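Local coordinates for PfVFT1 (Plasmodium falciparum, PDB 5JKQ), which has the two-lobed Venus flytrap architecture and probably binds a small solute in the cleft between its lobes, at residues L205-L210 with H248-I253. The protein carries 3 engineered substitutions. Numbering follows the deposited sequence.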
loop_
_atom_site.group_PDB
_atom_site.type_symbol
_atom_site.label_atom_id
_atom_site.label_comp_id
_atom_site.label_asym_id
_atom_site.label_seq_id
_atom_site.Cartn_x
_atom_site.Cartn_y
_atom_site.Cartn_z
ATOM N N LEU A 205 -29.348 4.907 3.788
ATOM C CA LEU A 205 -28.210 5.779 4.065
ATOM C C LEU A 205 -27.165 5.706 2.958
ATOM O O LEU A 205 -27.084 4.714 2.230
ATOM C CB LEU A 205 -27.573 5.412 5.405
ATOM C CG LEU A 205 -28.491 5.530 6.624
ATOM C CD1 LEU A 205 -27.801 4.980 7.858
ATOM C CD2 LEU A 205 -28.919 6.973 6.852
ATOM N N LYS A 206 -26.371 6.766 2.841
ATOM C CA LYS A 206 -25.333 6.858 1.818
ATOM C C LYS A 206 -24.031 7.340 2.448
ATOM O O LYS A 206 -24.044 8.179 3.349
ATOM C CB LYS A 206 -25.770 7.802 0.694
ATOM C CG LYS A 206 -27.251 7.692 0.342
ATOM C CD LYS A 206 -27.593 8.417 -0.955
ATOM C CE LYS A 206 -29.073 8.265 -1.297
ATOM N NZ LYS A 206 -29.430 8.878 -2.609
ATOM N N ILE A 207 -22.910 6.804 1.969
ATOM C CA ILE A 207 -21.600 7.102 2.542
ATOM C C ILE A 207 -20.728 7.852 1.543
ATOM O O ILE A 207 -20.588 7.441 0.390
ATOM C CB ILE A 207 -20.894 5.803 3.001
ATOM C CG1 ILE A 207 -21.647 5.218 4.201
ATOM C CG2 ILE A 207 -19.425 6.065 3.361
ATOM C CD1 ILE A 207 -21.042 3.946 4.772
ATOM N N ALA A 208 -20.146 8.958 2.000
ATOM C CA ALA A 208 -19.238 9.754 1.180
ATOM C C ALA A 208 -17.791 9.362 1.449
ATOM O O ALA A 208 -17.398 9.149 2.596
ATOM C CB ALA A 208 -19.443 11.233 1.447
ATOM N N CYS A 209 -17.001 9.274 0.383
ATOM C CA CYS A 209 -15.593 8.901 0.487
ATOM C C CYS A 209 -14.741 9.733 -0.469
ATOM O O CYS A 209 -15.187 10.095 -1.553
ATOM C CB CYS A 209 -15.413 7.412 0.188
ATOM S SG CYS A 209 -16.393 6.309 1.236
ATOM N N LEU A 210 -13.513 10.035 -0.064
ATOM C CA LEU A 210 -12.626 10.841 -0.892
ATOM C C LEU A 210 -11.955 9.976 -1.954
ATOM O O LEU A 210 -11.627 10.453 -3.039
ATOM C CB LEU A 210 -11.575 11.544 -0.030
ATOM C CG LEU A 210 -10.569 12.431 -0.768
ATOM C CD1 LEU A 210 -11.270 13.483 -1.616
ATOM C CD2 LEU A 210 -9.629 13.095 0.223
ATOM N N HIS A 248 -25.000 12.855 3.356
ATOM C CA HIS A 248 -24.336 11.582 3.627
ATOM C C HIS A 248 -24.100 11.426 5.126
ATOM O O HIS A 248 -23.599 12.341 5.779
ATOM C CB HIS A 248 -23.012 11.494 2.865
ATOM C CG HIS A 248 -23.166 11.569 1.377
ATOM N ND1 HIS A 248 -23.708 12.664 0.739
ATOM C CD2 HIS A 248 -22.852 10.683 0.402
ATOM C CE1 HIS A 248 -23.717 12.451 -0.565
ATOM N NE2 HIS A 248 -23.203 11.256 -0.795
ATOM N N ILE A 249 -24.460 10.265 5.663
ATOM C CA ILE A 249 -24.430 10.044 7.106
ATOM C C ILE A 249 -23.015 10.143 7.676
ATOM O O ILE A 249 -22.826 10.616 8.796
ATOM C CB ILE A 249 -25.037 8.666 7.472
ATOM C CG1 ILE A 249 -25.177 8.515 8.992
ATOM C CG2 ILE A 249 -24.208 7.522 6.879
ATOM C CD1 ILE A 249 -26.170 9.483 9.628
ATOM N N ILE A 250 -22.026 9.697 6.905
ATOM C CA ILE A 250 -20.630 9.805 7.319
ATOM C C ILE A 250 -19.733 10.165 6.145
ATOM O O ILE A 250 -20.121 10.039 4.982
ATOM C CB ILE A 250 -20.103 8.492 7.955
ATOM C CG1 ILE A 250 -20.115 7.341 6.940
ATOM C CG2 ILE A 250 -20.918 8.137 9.190
ATOM C CD1 ILE A 250 -19.327 6.131 7.386
ATOM N N GLY A 251 -18.529 10.614 6.476
ATOM C CA GLY A 251 -17.489 10.856 5.497
ATOM C C GLY A 251 -16.277 10.019 5.853
ATOM O O GLY A 251 -15.796 10.068 6.987
ATOM N N VAL A 252 -15.798 9.235 4.892
ATOM C CA VAL A 252 -14.623 8.395 5.092
ATOM C C VAL A 252 -13.411 9.054 4.450
ATOM O O VAL A 252 -13.437 9.406 3.270
ATOM C CB VAL A 252 -14.811 6.987 4.496
ATOM C CG1 VAL A 252 -13.687 6.067 4.952
ATOM C CG2 VAL A 252 -16.165 6.410 4.892
ATOM N N ILE A 253 -12.348 9.214 5.229
ATOM C CA ILE A 253 -11.169 9.927 4.762
ATOM C C ILE A 253 -9.939 9.528 5.576
ATOM O O ILE A 253 -10.046 9.196 6.756
ATOM C CB ILE A 253 -11.401 11.457 4.828
ATOM C CG1 ILE A 253 -10.327 12.200 4.034
ATOM C CG2 ILE A 253 -11.478 11.942 6.282
ATOM C CD1 ILE A 253 -10.767 13.574 3.577
#
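A208 and C209 pair in parallel with G251 and V252, joining strands 206-209 and 250-253 within the mixed sheet of one lobe of this bi-lobed Venus flytrap protein. The N-to-C directions of the two strands differ by 31° and their axes approach to 4.7 Å, as in a parallel pair. Parallel register is clearest at two bridges, A208 with G251 and C209 with V252, and A208 bonds to the two residues flanking G251: its N donates to I250 O at 3.2 Å, while its O receives V252 N at 2.8 Å with an N-H...O angle of 168°. Upstream, I249 N donates to K206 O along the carbonyl direction, but at 142° on the hydrogen, a more bent bond. Downstream, the bond from L210 N to V252 O is weak.

One face carries I207, C209, I250 and V252. The I207 and I250 side chains lie alongside each other, pointing the same way, with their CG1 atoms 3.8 Å apart. I207 CG2, anti to its own backbone N, reaches V252 CG2 at 3.6 Å. That same V252 methyl also meets C209 SG, so one methyl touches two residues of the opposite strand. On the other face H248, its CG anti to the carbonyl carbon, brings its imidazole beside A208, CD2 to CB 3.6 Å; the carbonyl carbon of I207 lies at the ring edge. Past the bridges, L210 CD2 meets I253 CD1 at 3.6 Å.

The disulfide from C209 to C215 ties the strand end to helix 212-222, whose L218 packs on I250 and V252, while L195 of helix 192-201 also touches I250. F233 meets the H248 ring edge-to-face. Within the sheet, strand 206-209 lies between 227-229 and 250-253, both parallel to it, and 250-253 pairs antiparallel with 175-184.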